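Local coordinates for protein DnaJ homolog subfamily C member 3 (Mus musculus, PDB 3IEG) that acts as an endoplasmic reticulum co-chaperone in the unfolded protein response, binding misfolded proteins through its TPR repeats and stimulating the ATPase of an HSP70-type chaperone through its J domain, at residues L237-E242 / K256-V260; L309-E314 / D328-A332; L19-L23 / L48-K52. All coordinates share one frame; numbering follows the deposited sequence.

All three contacts are helix pairings in the TPR superhelix that makes up this fragment of the longer protein, but at different levels of its hierarchy. Interactions 1 and 2 each join the two antiparallel helices within one repeat, TPR 7 and TPR 9. Both are partly buried, cover about 430 Å², and lay an alanine methyl over a tyrosine ring. Their polar edges differ: a tyrosine-glutamate hydrogen bond in interaction 1, an arginine-aspartate salt bridge in interaction 2. Interaction 3 joins TPR 1 to TPR 2. It is a smaller surface contact, purely apolar, formed by the ends of two helices. Interactions 1 and 2 have centres 24 Å apart; interaction 3 lies across the chain's centre, 63 Å from interaction 2.

Interaction 1: L237-E242 / K256-V260; sequences LIESAE and KYESV
Leu-237 and Ile-238 on helix 222-246 close on Val-260 of helix 250-263, where CB of Leu-237 meets CG2 of Val-260 at 3.5 Å. The Ile-238 side chain crosses that of Val-260 at about a right angle, and its CG1 touches both valine methyls; a branched side chain suits this place because it offers two prongs close to the backbone. The next layer is the pairing of a small residue with an aromatic one, familiar from the tetratricopeptide repeat. CB of Ala-241 sits over one face of the Tyr-257 ring, 3.6 Å from its centroid and offset toward the rim, a CH-pi contact that a bulkier residue could hardly make with the axes of the segments 237-242 and 256-260 only 9.0 Å apart. Beside it the aliphatic part of Lys-256 packs against Ser-240, with CE of the lysine 3.5 Å from CB of the serine, while the ammonium end runs on beyond. At the polar edge Tyr-257 OH donates to Glu-242 OE1 (2.6 Å), which accepts in the ring plane with its anti lone pair. A bend in the glutamate at chi2 (-53°) folds the carboxylate back to the hydroxyl. The same OE1 also pairs with Arg-277 on helix 268-284, so one carboxylate oxygen ties together three successive helices. With both a hydroxyl donor and a guanidinium beside it, Glu-242 is likely to stay ionised at the border of a largely apolar seam.

Interaction 2: L309-E314 / D328-A332; sequences LKDRAE and DYEAA
Leu-309 opens the contact between helices 306-318 and 322-333, the segments lying in TPR 9. Its CD1 lies against the backbone N of Ala-332 at 3.7 Å and near the methyls of Ala-331 and Ala-332, while its CD2 touches the carboxylate of Asp-328. Two neighbouring alanines thus make room for a branched side chain, the close fit expected between a repeat's antiparallel helices. Lys-310 lends only its aliphatic stem: CG approaches CE2 of Tyr-329 before the chain leads off. With CG anti to the backbone N (chi1 -168°) and a bend at chi3, Arg-312 presents its side to Asp-328. NE binds OD2 at 2.6 Å and NH2 binds OD1 at 2.8 Å, each on a syn lone pair, with the guanidinium and carboxylate planes only 8° apart. An alanine here would be likely to leave the buried Asp-328 carboxylate without its counter-charge and the Ser-296 hydroxyl without its NH1 partner. Ala-313 places CB over the face of the Tyr-329 ring, 3.8 Å from the centroid. Glu-314 finishes the walk, CG resting 3.8 Å from Tyr-329 OH while its carboxylate pairs with Lys-284. The side-on, bidentate salt bridge holds both flat groups against rotation and probably offsets the cost of burying a charge beside Leu-309.

Interaction 3: L19-L23 / L48-K52; sequences LADAL and LAMGK
Met-50, a selenomethionine in this crystal, reaches Leu-19 and its neighbours because CG stands anti to the carbonyl carbon (chi1 -63°) and the rest of the chain runs out extended, carrying the terminal methyl CE across to the start of helix 19-32. Leu-23 answers from the next turn, its CG anti to the backbone N (chi1 -176°), which swings CD2 toward the same methyl. The contact packs one tetratricopeptide repeat on the next: segment 19-23 lies in TPR 1 and segment 48-52 in TPR 2, the two repeats that also hold the hydrophobic groove for misfolded proteins. Leu-19 and Met-50 slide past each other in opposite directions; Leu-19 CB lies 3.7 Å from Met-50 CE and Leu-19 CD1 3.9 Å from Met-50 CG. A long, unbranched and flexible side chain suits this place, since it spans a backbone separation of 7.1 Å between the CA atoms of Leu-19 and Met-50. Ala-49 adds a small methyl 4.3 Å from CD2 of Leu-19. Just beyond, helix 37-50 ends in a Schellman motif in which Lys-52 N turns back to Phe-47 O. Gly-51 supplies the positive phi (79°), which glycine adopts readily, and Lys-52 then takes the N-cap position of helix 53-66. Leu-23 also leans on Val-46 and Phe-47, extending the apolar seam along helix 37-50. At the methyl itself, CE of Met-50 lies 3.5 Å from the backbone N of Ala-20 and, with Leu-23 crossing at about a right angle, 4.1 Å from CD2 of that leucine.

Interaction 1: L237-E242 / K256-V260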
loop_
_atom_site.group_PDB
_atom_site.type_symbol
_atom_site.label_atom_id
_atom_site.label_comp_id
_atom_site.label_asym_id
_atom_site.label_seq_id
_atom_site.Cartn_x
_atom_site.Cartn_y
_atom_site.Cartn_z
ATOM N N LEU A 237 17.005 -0.397 -18.446
ATOM C CA LEU A 237 16.658 -0.380 -19.857
ATOM C C LEU A 237 15.663 0.721 -20.208
ATOM O O LEU A 237 15.892 1.460 -21.155
ATOM C CB LEU A 237 16.131 -1.749 -20.291
ATOM C CG LEU A 237 17.071 -2.859 -20.789
ATOM C CD1 LEU A 237 18.563 -2.702 -20.427
ATOM C CD2 LEU A 237 16.532 -4.209 -20.330
ATOM N N ILE A 238 14.584 0.845 -19.439
ATOM C CA ILE A 238 13.588 1.888 -19.668
ATOM C C ILE A 238 14.171 3.276 -19.403
ATOM O O ILE A 238 13.863 4.240 -20.109
ATOM C CB ILE A 238 12.329 1.656 -18.822
ATOM C CG1 ILE A 238 11.665 0.344 -19.239
ATOM C CG2 ILE A 238 11.339 2.823 -18.950
ATOM C CD1 ILE A 238 10.602 -0.149 -18.266
ATOM N N GLU A 239 15.029 3.365 -18.397
ATOM C CA GLU A 239 15.693 4.620 -18.064
ATOM C C GLU A 239 16.632 5.019 -19.201
ATOM O O GLU A 239 16.708 6.193 -19.576
ATOM C CB GLU A 239 16.430 4.507 -16.726
ATOM C CG GLU A 239 16.682 5.839 -16.045
ATOM C CD GLU A 239 16.435 5.812 -14.527
ATOM O OE1 GLU A 239 17.098 6.599 -13.803
ATOM O OE2 GLU A 239 15.576 5.027 -14.053
ATOM N N SER A 240 17.303 4.030 -19.776
ATOM C CA SER A 240 18.170 4.268 -20.917
ATOM C C SER A 240 17.389 4.739 -22.128
ATOM O O SER A 240 17.796 5.689 -22.800
ATOM C CB SER A 240 18.948 3.014 -21.260
ATOM O OG SER A 240 20.123 2.963 -20.487
ATOM N N ALA A 241 16.269 4.076 -22.398
ATOM C CA ALA A 241 15.434 4.402 -23.544
ATOM C C ALA A 241 14.915 5.830 -23.478
ATOM O O ALA A 241 15.009 6.569 -24.455
ATOM C CB ALA A 241 14.284 3.435 -23.645
ATOM N N GLU A 242 14.379 6.214 -22.323
ATOM C CA GLU A 242 13.873 7.567 -22.101
ATOM C C GLU A 242 14.985 8.610 -22.160
ATOM O O GLU A 242 14.781 9.745 -22.585
ATOM C CB GLU A 242 13.099 7.641 -20.781
ATOM C CG GLU A 242 11.740 6.920 -20.847
ATOM C CD GLU A 242 10.894 7.398 -22.020
ATOM O OE1 GLU A 242 10.178 6.581 -22.633
ATOM O OE2 GLU A 242 10.964 8.605 -22.337
ATOM N N LYS A 256 16.529 0.022 -27.877
ATOM C CA LYS A 256 16.404 -0.140 -26.432
ATOM C C LYS A 256 15.050 -0.677 -25.973
ATOM O O LYS A 256 15.012 -1.607 -25.173
ATOM C CB LYS A 256 16.730 1.149 -25.687
ATOM C CG LYS A 256 18.146 1.191 -25.141
ATOM C CD LYS A 256 18.365 0.265 -23.968
ATOM C CE LYS A 256 19.790 0.410 -23.482
ATOM N NZ LYS A 256 20.650 -0.684 -23.927
ATOM N N TYR A 257 13.950 -0.111 -26.470
ATOM C CA TYR A 257 12.631 -0.627 -26.115
ATOM C C TYR A 257 12.384 -2.040 -26.662
ATOM O O TYR A 257 11.604 -2.809 -26.098
ATOM C CB TYR A 257 11.522 0.339 -26.517
ATOM C CG TYR A 257 11.199 1.328 -25.423
ATOM C CD1 TYR A 257 11.465 2.694 -25.574
ATOM C CD2 TYR A 257 10.654 0.898 -24.214
ATOM C CE1 TYR A 257 11.176 3.604 -24.548
ATOM C CE2 TYR A 257 10.366 1.798 -23.187
ATOM C CZ TYR A 257 10.628 3.142 -23.363
ATOM O OH TYR A 257 10.341 4.007 -22.343
ATOM N N GLU A 258 13.081 -2.381 -27.740
ATOM C CA GLU A 258 13.007 -3.718 -28.298
ATOM C C GLU A 258 13.474 -4.709 -27.240
ATOM O O GLU A 258 12.825 -5.723 -27.004
ATOM C CB GLU A 258 13.872 -3.835 -29.551
ATOM C CG GLU A 258 13.214 -4.557 -30.719
ATOM C CD GLU A 258 12.309 -3.646 -31.554
ATOM O OE1 GLU A 258 12.703 -3.263 -32.685
ATOM O OE2 GLU A 258 11.206 -3.310 -31.073
ATOM N N SER A 259 14.586 -4.403 -26.588
ATOM C CA SER A 259 15.108 -5.300 -25.579
ATOM C C SER A 259 14.297 -5.242 -24.277
ATOM O O SER A 259 14.243 -6.219 -23.538
ATOM C CB SER A 259 16.588 -5.046 -25.338
ATOM O OG SER A 259 16.784 -3.709 -24.946
ATOM N N VAL A 260 13.641 -4.112 -24.015
ATOM C CA VAL A 260 12.697 -4.012 -22.897
ATOM C C VAL A 260 11.581 -5.061 -23.011
ATOM O O VAL A 260 11.266 -5.724 -22.033
ATOM C CB VAL A 260 12.128 -2.577 -22.742
ATOM C CG1 VAL A 260 10.941 -2.543 -21.778
ATOM C CG2 VAL A 260 13.211 -1.637 -22.270
#

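Interaction 2: L309-E314 / D328-A332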
loop_
_atom_site.group_PDB
_atom_site.type_symbol
_atom_site.label_atom_id
_atom_site.label_comp_id
_atom_site.label_asym_id
_atom_site.label_seq_id
_atom_site.Cartn_x
_atom_site.Cartn_y
_atom_site.Cartn_z
ATOM N N LEU A 309 -2.085 9.038 -30.803
ATOM C CA LEU A 309 -2.866 9.845 -31.731
ATOM C C LEU A 309 -2.048 11.005 -32.293
ATOM O O LEU A 309 -1.998 11.198 -33.510
ATOM C CB LEU A 309 -4.147 10.351 -31.069
ATOM C CG LEU A 309 -5.206 9.263 -30.872
ATOM C CD1 LEU A 309 -6.300 9.722 -29.921
ATOM C CD2 LEU A 309 -5.784 8.807 -32.216
ATOM N N LYS A 310 -1.401 11.756 -31.403
ATOM C CA LYS A 310 -0.581 12.904 -31.792
ATOM C C LYS A 310 0.573 12.483 -32.687
ATOM O O LYS A 310 0.869 13.148 -33.684
ATOM C CB LYS A 310 -0.027 13.625 -30.556
ATOM C CG LYS A 310 -1.040 14.493 -29.796
ATOM C CD LYS A 310 -0.607 14.772 -28.347
ATOM C CE LYS A 310 0.677 15.593 -28.275
ATOM N NZ LYS A 310 1.092 15.791 -26.864
ATOM N N ASP A 311 1.219 11.375 -32.328
ATOM C CA ASP A 311 2.381 10.905 -33.069
ATOM C C ASP A 311 1.996 10.341 -34.437
ATOM O O ASP A 311 2.706 10.582 -35.426
ATOM C CB ASP A 311 3.218 9.924 -32.240
ATOM C CG ASP A 311 3.957 10.610 -31.104
ATOM O OD1 ASP A 311 4.174 11.826 -31.191
ATOM O OD2 ASP A 311 4.320 9.946 -30.118
ATOM N N ARG A 312 0.874 9.618 -34.498
ATOM C CA ARG A 312 0.342 9.177 -35.790
ATOM C C ARG A 312 -0.061 10.382 -36.642
ATOM O O ARG A 312 0.257 10.434 -37.831
ATOM C CB ARG A 312 -0.827 8.199 -35.655
ATOM C CG ARG A 312 -1.173 7.544 -36.987
ATOM C CD ARG A 312 -2.081 6.356 -36.854
ATOM N NE ARG A 312 -3.433 6.782 -36.526
ATOM C CZ ARG A 312 -4.475 5.968 -36.396
ATOM N NH1 ARG A 312 -4.336 4.654 -36.559
ATOM N NH2 ARG A 312 -5.658 6.480 -36.091
ATOM N N ALA A 313 -0.741 11.350 -36.027
ATOM C CA ALA A 313 -1.042 12.603 -36.694
ATOM C C ALA A 313 0.229 13.182 -37.311
ATOM O O ALA A 313 0.313 13.331 -38.525
ATOM C CB ALA A 313 -1.676 13.590 -35.725
ATOM N N GLU A 314 1.229 13.479 -36.486
ATOM C CA GLU A 314 2.481 14.022 -37.003
ATOM C C GLU A 314 3.031 13.224 -38.195
ATOM O O GLU A 314 3.592 13.803 -39.123
ATOM C CB GLU A 314 3.529 14.162 -35.896
ATOM C CG GLU A 314 3.534 15.532 -35.207
ATOM C CD GLU A 314 4.636 15.671 -34.141
ATOM O OE1 GLU A 314 5.806 15.297 -34.430
ATOM O OE2 GLU A 314 4.334 16.159 -33.017
ATOM N N ASP A 328 -7.227 12.457 -36.394
ATOM C CA ASP A 328 -6.518 11.937 -35.223
ATOM C C ASP A 328 -6.326 12.982 -34.116
ATOM O O ASP A 328 -6.409 12.640 -32.940
ATOM C CB ASP A 328 -5.181 11.284 -35.617
ATOM C CG ASP A 328 -5.308 9.781 -35.899
ATOM O OD1 ASP A 328 -6.388 9.194 -35.677
ATOM O OD2 ASP A 328 -4.312 9.173 -36.337
ATOM N N TYR A 329 -6.083 14.244 -34.478
ATOM C CA TYR A 329 -5.998 15.325 -33.477
ATOM C C TYR A 329 -7.347 15.560 -32.792
ATOM O O TYR A 329 -7.407 15.751 -31.578
ATOM C CB TYR A 329 -5.471 16.645 -34.072
ATOM C CG TYR A 329 -3.957 16.787 -34.110
ATOM C CD1 TYR A 329 -3.285 16.938 -35.321
ATOM C CD2 TYR A 329 -3.198 16.784 -32.940
ATOM C CE1 TYR A 329 -1.893 17.071 -35.366
ATOM C CE2 TYR A 329 -1.801 16.912 -32.978
ATOM C CZ TYR A 329 -1.159 17.055 -34.194
ATOM O OH TYR A 329 0.209 17.183 -34.252
ATOM N N GLU A 330 -8.422 15.533 -33.576
ATOM C CA GLU A 330 -9.777 15.694 -33.053
ATOM C C GLU A 330 -10.161 14.618 -32.036
ATOM O O GLU A 330 -10.807 14.916 -31.029
ATOM C CB GLU A 330 -10.793 15.750 -34.201
ATOM C CG GLU A 330 -10.967 17.152 -34.789
ATOM C CD GLU A 330 -11.482 17.155 -36.221
ATOM O OE1 GLU A 330 -11.833 16.074 -36.748
ATOM O OE2 GLU A 330 -11.536 18.251 -36.823
ATOM N N ALA A 331 -9.757 13.379 -32.302
ATOM C CA ALA A 331 -9.972 12.268 -31.377
ATOM C C ALA A 331 -9.207 12.476 -30.065
ATOM O O ALA A 331 -9.727 12.192 -28.982
ATOM C CB ALA A 331 -9.581 10.941 -32.031
ATOM N N ALA A 332 -7.977 12.980 -30.170
ATOM C CA ALA A 332 -7.156 13.260 -29.004
ATOM C C ALA A 332 -7.730 14.423 -28.209
ATOM O O ALA A 332 -7.778 14.369 -26.980
ATOM C CB ALA A 332 -5.729 13.549 -29.417
#

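Interaction 3: L19-L23 / L48-K52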
loop_
_atom_site.group_PDB
_atom_site.type_symbol
_atom_site.label_atom_id
_atom_site.label_comp_id
_atom_site.label_asym_id
_atom_site.label_seq_id
_atom_site.Cartn_x
_atom_site.Cartn_y
_atom_site.Cartn_z
ATOM N N LEU A 19 2.553 14.025 30.665
ATOM C CA LEU A 19 2.650 12.586 30.452
ATOM C C LEU A 19 4.081 12.086 30.457
ATOM O O LEU A 19 4.386 11.084 31.109
ATOM C CB LEU A 19 1.948 12.185 29.154
ATOM C CG LEU A 19 0.511 12.669 28.953
ATOM C CD1 LEU A 19 -0.041 12.124 27.625
ATOM C CD2 LEU A 19 -0.416 12.279 30.117
ATOM N N ALA A 20 4.950 12.776 29.725
ATOM C CA ALA A 20 6.344 12.371 29.613
ATOM C C ALA A 20 7.014 12.444 30.974
ATOM O O ALA A 20 7.715 11.519 31.378
ATOM C CB ALA A 20 7.068 13.218 28.607
ATOM N N ASP A 21 6.761 13.524 31.703
ATOM C CA ASP A 21 7.302 13.646 33.043
ATOM C C ASP A 21 6.764 12.577 33.989
ATOM O O ASP A 21 7.515 12.040 34.793
ATOM C CB ASP A 21 7.049 15.046 33.593
ATOM C CG ASP A 21 7.725 16.119 32.767
ATOM O OD1 ASP A 21 8.685 15.806 32.016
ATOM O OD2 ASP A 21 7.288 17.285 32.866
ATOM N N ALA A 22 5.471 12.268 33.886
ATOM C CA ALA A 22 4.880 11.157 34.646
ATOM C C ALA A 22 5.581 9.856 34.293
ATOM O O ALA A 22 6.003 9.118 35.184
ATOM C CB ALA A 22 3.394 11.050 34.400
ATOM N N LEU A 23 5.748 9.609 32.993
ATOM C CA LEU A 23 6.448 8.421 32.528
ATOM C C LEU A 23 7.816 8.279 33.175
ATOM O O LEU A 23 8.188 7.187 33.606
ATOM C CB LEU A 23 6.598 8.420 31.006
ATOM C CG LEU A 23 7.226 7.181 30.357
ATOM C CD1 LEU A 23 6.382 5.961 30.669
ATOM C CD2 LEU A 23 7.362 7.346 28.856
ATOM N N LEU A 48 -0.804 4.248 28.039
ATOM C CA LEU A 48 -2.171 4.195 27.533
ATOM C C LEU A 48 -2.686 5.593 27.194
ATOM O O LEU A 48 -3.286 5.794 26.137
ATOM C CB LEU A 48 -3.097 3.473 28.515
ATOM C CG LEU A 48 -3.583 2.054 28.166
ATOM C CD1 LEU A 48 -2.867 1.416 26.956
ATOM C CD2 LEU A 48 -3.551 1.114 29.372
ATOM N N ALA A 49 -2.419 6.554 28.084
ATOM C CA ALA A 49 -2.831 7.944 27.884
ATOM C C ALA A 49 -2.159 8.590 26.663
ATOM O O ALA A 49 -2.786 9.348 25.939
ATOM C CB ALA A 49 -2.587 8.753 29.133
HETATM N N MSE A 50 -0.887 8.279 26.444
HETATM C CA MSE A 50 -0.193 8.645 25.215
HETATM C C MSE A 50 -0.758 7.888 24.010
HETATM O O MSE A 50 -0.580 8.294 22.857
HETATM C CB MSE A 50 1.291 8.317 25.340
HETATM C CG MSE A 50 2.034 9.085 26.422
HETATM SE SE MSE A 50 3.930 8.552 26.559
HETATM C CE MSE A 50 4.610 10.075 27.577
ATOM N N GLY A 51 -1.416 6.765 24.280
ATOM C CA GLY A 51 -1.918 5.902 23.226
ATOM C C GLY A 51 -0.859 5.014 22.607
ATOM O O GLY A 51 -0.967 4.671 21.435
ATOM N N LYS A 52 0.162 4.634 23.374
ATOM C CA LYS A 52 1.222 3.755 22.856
ATOM C C LYS A 52 1.042 2.332 23.384
ATOM O O LYS A 52 1.715 1.923 24.337
ATOM C CB LYS A 52 2.621 4.285 23.211
ATOM C CG LYS A 52 2.932 5.711 22.755
ATOM C CD LYS A 52 4.402 6.028 22.929
ATOM C CE LYS A 52 4.614 7.505 23.139
ATOM N NZ LYS A 52 6.062 7.853 23.314
#